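Local structure of probable ribose-5-phosphate isomerase B (Mycoplasma genitalium, 6MU0) at residues N139-G142 / G143-R147. The protein probably interconverts ribulose 5-phosphate and ribose 5-phosphate in the non-oxidative stage of the pentose phosphate pathway. Residues are numbered along the deposited sequence; the frame is centred on the assembly and turned at random.
Sequences NFEG and GRHQR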
loop_
_atom_site.group_PDB
_atom_site.type_symbol
_atom_site.label_atom_id
_atom_site.label_comp_id
_atom_site.label_asym_id
_atom_site.label_seq_id
_atom_site.Cartn_x
_atom_site.Cartn_y
_atom_site.Cartn_z
ATOM N N ASN A 139 -1.817 3.132 14.251
ATOM C CA ASN A 139 -2.135 1.780 14.688
ATOM C C ASN A 139 -3.626 1.524 14.517
ATOM O O ASN A 139 -4.451 2.420 14.721
ATOM C CB ASN A 139 -1.759 1.578 16.161
ATOM C CG ASN A 139 -0.277 1.759 16.412
ATOM O OD1 ASN A 139 0.552 1.141 15.747
ATOM N ND2 ASN A 139 0.064 2.617 17.365
ATOM N N PHE A 140 -3.962 0.292 14.142
ATOM C CA PHE A 140 -5.355 -0.129 14.072
ATOM C C PHE A 140 -6.007 0.012 15.444
ATOM O O PHE A 140 -5.432 -0.387 16.462
ATOM C CB PHE A 140 -5.406 -1.584 13.595
ATOM C CG PHE A 140 -6.795 -2.129 13.408
ATOM C CD1 PHE A 140 -7.756 -1.414 12.707
ATOM C CD2 PHE A 140 -7.131 -3.375 13.913
ATOM C CE1 PHE A 140 -9.031 -1.928 12.526
ATOM C CE2 PHE A 140 -8.405 -3.892 13.741
ATOM C CZ PHE A 140 -9.353 -3.170 13.043
ATOM N N GLU A 141 -7.208 0.593 15.475
ATOM C CA GLU A 141 -7.903 0.882 16.725
ATOM C C GLU A 141 -8.833 -0.241 17.186
ATOM O O GLU A 141 -9.365 -0.164 18.300
ATOM C CB GLU A 141 -8.618 2.246 16.645
ATOM C CG GLU A 141 -7.626 3.422 16.596
ATOM C CD GLU A 141 -8.265 4.791 16.392
ATOM O OE1 GLU A 141 -9.492 4.876 16.188
ATOM O OE2 GLU A 141 -7.514 5.792 16.428
ATOM N N GLY A 142 -9.020 -1.288 16.381
ATOM C CA GLY A 142 -9.780 -2.450 16.811
ATOM C C GLY A 142 -11.225 -2.121 17.146
ATOM O O GLY A 142 -11.835 -1.210 16.587
ATOM N N GLY A 143 -11.785 -2.883 18.077
ATOM C CA GLY A 143 -13.141 -2.605 18.523
ATOM C C GLY A 143 -14.146 -2.773 17.402
ATOM O O GLY A 143 -14.148 -3.772 16.671
ATOM N N ARG A 144 -15.012 -1.764 17.246
ATOM C CA ARG A 144 -16.005 -1.802 16.176
ATOM C C ARG A 144 -15.352 -1.973 14.812
ATOM O O ARG A 144 -15.943 -2.575 13.905
ATOM C CB ARG A 144 -16.862 -0.536 16.209
ATOM C CG ARG A 144 -16.102 0.751 15.890
ATOM C CD ARG A 144 -16.896 1.967 16.338
ATOM N NE ARG A 144 -16.315 3.248 15.925
ATOM C CZ ARG A 144 -15.374 3.905 16.594
ATOM N NH1 ARG A 144 -14.885 3.409 17.729
ATOM N NH2 ARG A 144 -14.933 5.068 16.132
ATOM N N HIS A 145 -14.135 -1.460 14.648
ATOM C CA HIS A 145 -13.464 -1.585 13.364
ATOM C C HIS A 145 -13.064 -3.022 13.083
ATOM O O HIS A 145 -13.064 -3.444 11.921
ATOM C CB HIS A 145 -12.258 -0.658 13.330
ATOM C CG HIS A 145 -12.575 0.723 13.794
ATOM N ND1 HIS A 145 -13.431 1.555 13.104
ATOM C CD2 HIS A 145 -12.193 1.401 14.902
ATOM C CE1 HIS A 145 -13.547 2.694 13.760
ATOM N NE2 HIS A 145 -12.802 2.630 14.851
ATOM N N GLN A 146 -12.720 -3.780 14.126
ATOM C CA GLN A 146 -12.437 -5.198 13.935
ATOM C C GLN A 146 -13.679 -5.950 13.470
ATOM O O GLN A 146 -13.595 -6.815 12.593
ATOM C CB GLN A 146 -11.892 -5.809 15.225
ATOM C CG GLN A 146 -11.466 -7.264 15.076
ATOM C CD GLN A 146 -10.199 -7.407 14.260
ATOM O OE1 GLN A 146 -9.141 -6.912 14.649
ATOM N NE2 GLN A 146 -10.297 -8.086 13.121
ATOM N N ARG A 147 -14.839 -5.637 14.052
ATOM C CA ARG A 147 -16.077 -6.279 13.627
ATOM C C ARG A 147 -16.335 -6.034 12.145
ATOM O O ARG A 147 -16.768 -6.937 11.418
ATOM C CB ARG A 147 -17.227 -5.723 14.457
ATOM C CG ARG A 147 -18.565 -6.321 14.126
ATOM C CD ARG A 147 -19.654 -5.727 14.998
ATOM N NE ARG A 147 -19.963 -4.341 14.653
ATOM C CZ ARG A 147 -19.870 -3.306 15.483
ATOM N NH1 ARG A 147 -19.464 -3.470 16.739
ATOM N NH2 ARG A 147 -20.195 -2.092 15.061
HETATM O O HOH W 1 -11.672 3.746 17.177
#
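F140 lays its ring against the first turn of helix 144-158, meeting H145 and Q146. With CG anti to the backbone N (chi1 -177°) and beside the carbonyl carbon, the ring follows the chain, and the backbone N of G142 lies 3.6 Å from the ring plane, over the centre of one face. On one flank CE1 touches H145 CB at 3.6 Å. At the far end CZ meets the backbone, 3.6 Å from Q146 N. On the other flank CE2 comes within 3.2 Å of Q146 OE1, which sits at the ring edge near its plane; the amide stands almost perpendicular to the ring (89°), while its NE2 is hydrogen-bonded to D150 one turn on.

G142 and G143 both adopt positive phi and turn the chain into the helix, with G143 at the N-cap. G142 O accepts a bent hydrogen bond from H145 N (3.0 Å, N-H...O 137°), the donor lying well out of the carbonyl plane. The H145 imidazole is joined to E141 through one water, which donates to E141 OE1 (2.6 Å) and is hydrogen-bonded to H145 NE2 (2.8 Å) at the ring's edge. R144, probably a substrate-binding residue as in related enzymes, bends back so that its CG lies over one imidazole face and its guanidinium faces NE2.

H145 also stacks on H110, the probable proton donor, and E141 is hydrogen-bonded through its backbone to Q109. The bend joins helix 125-137 to helix 144-158 and lies against the loop after helix 101-109, where F140 touches N112, ahead of strand 115-117 of the parallel sheet.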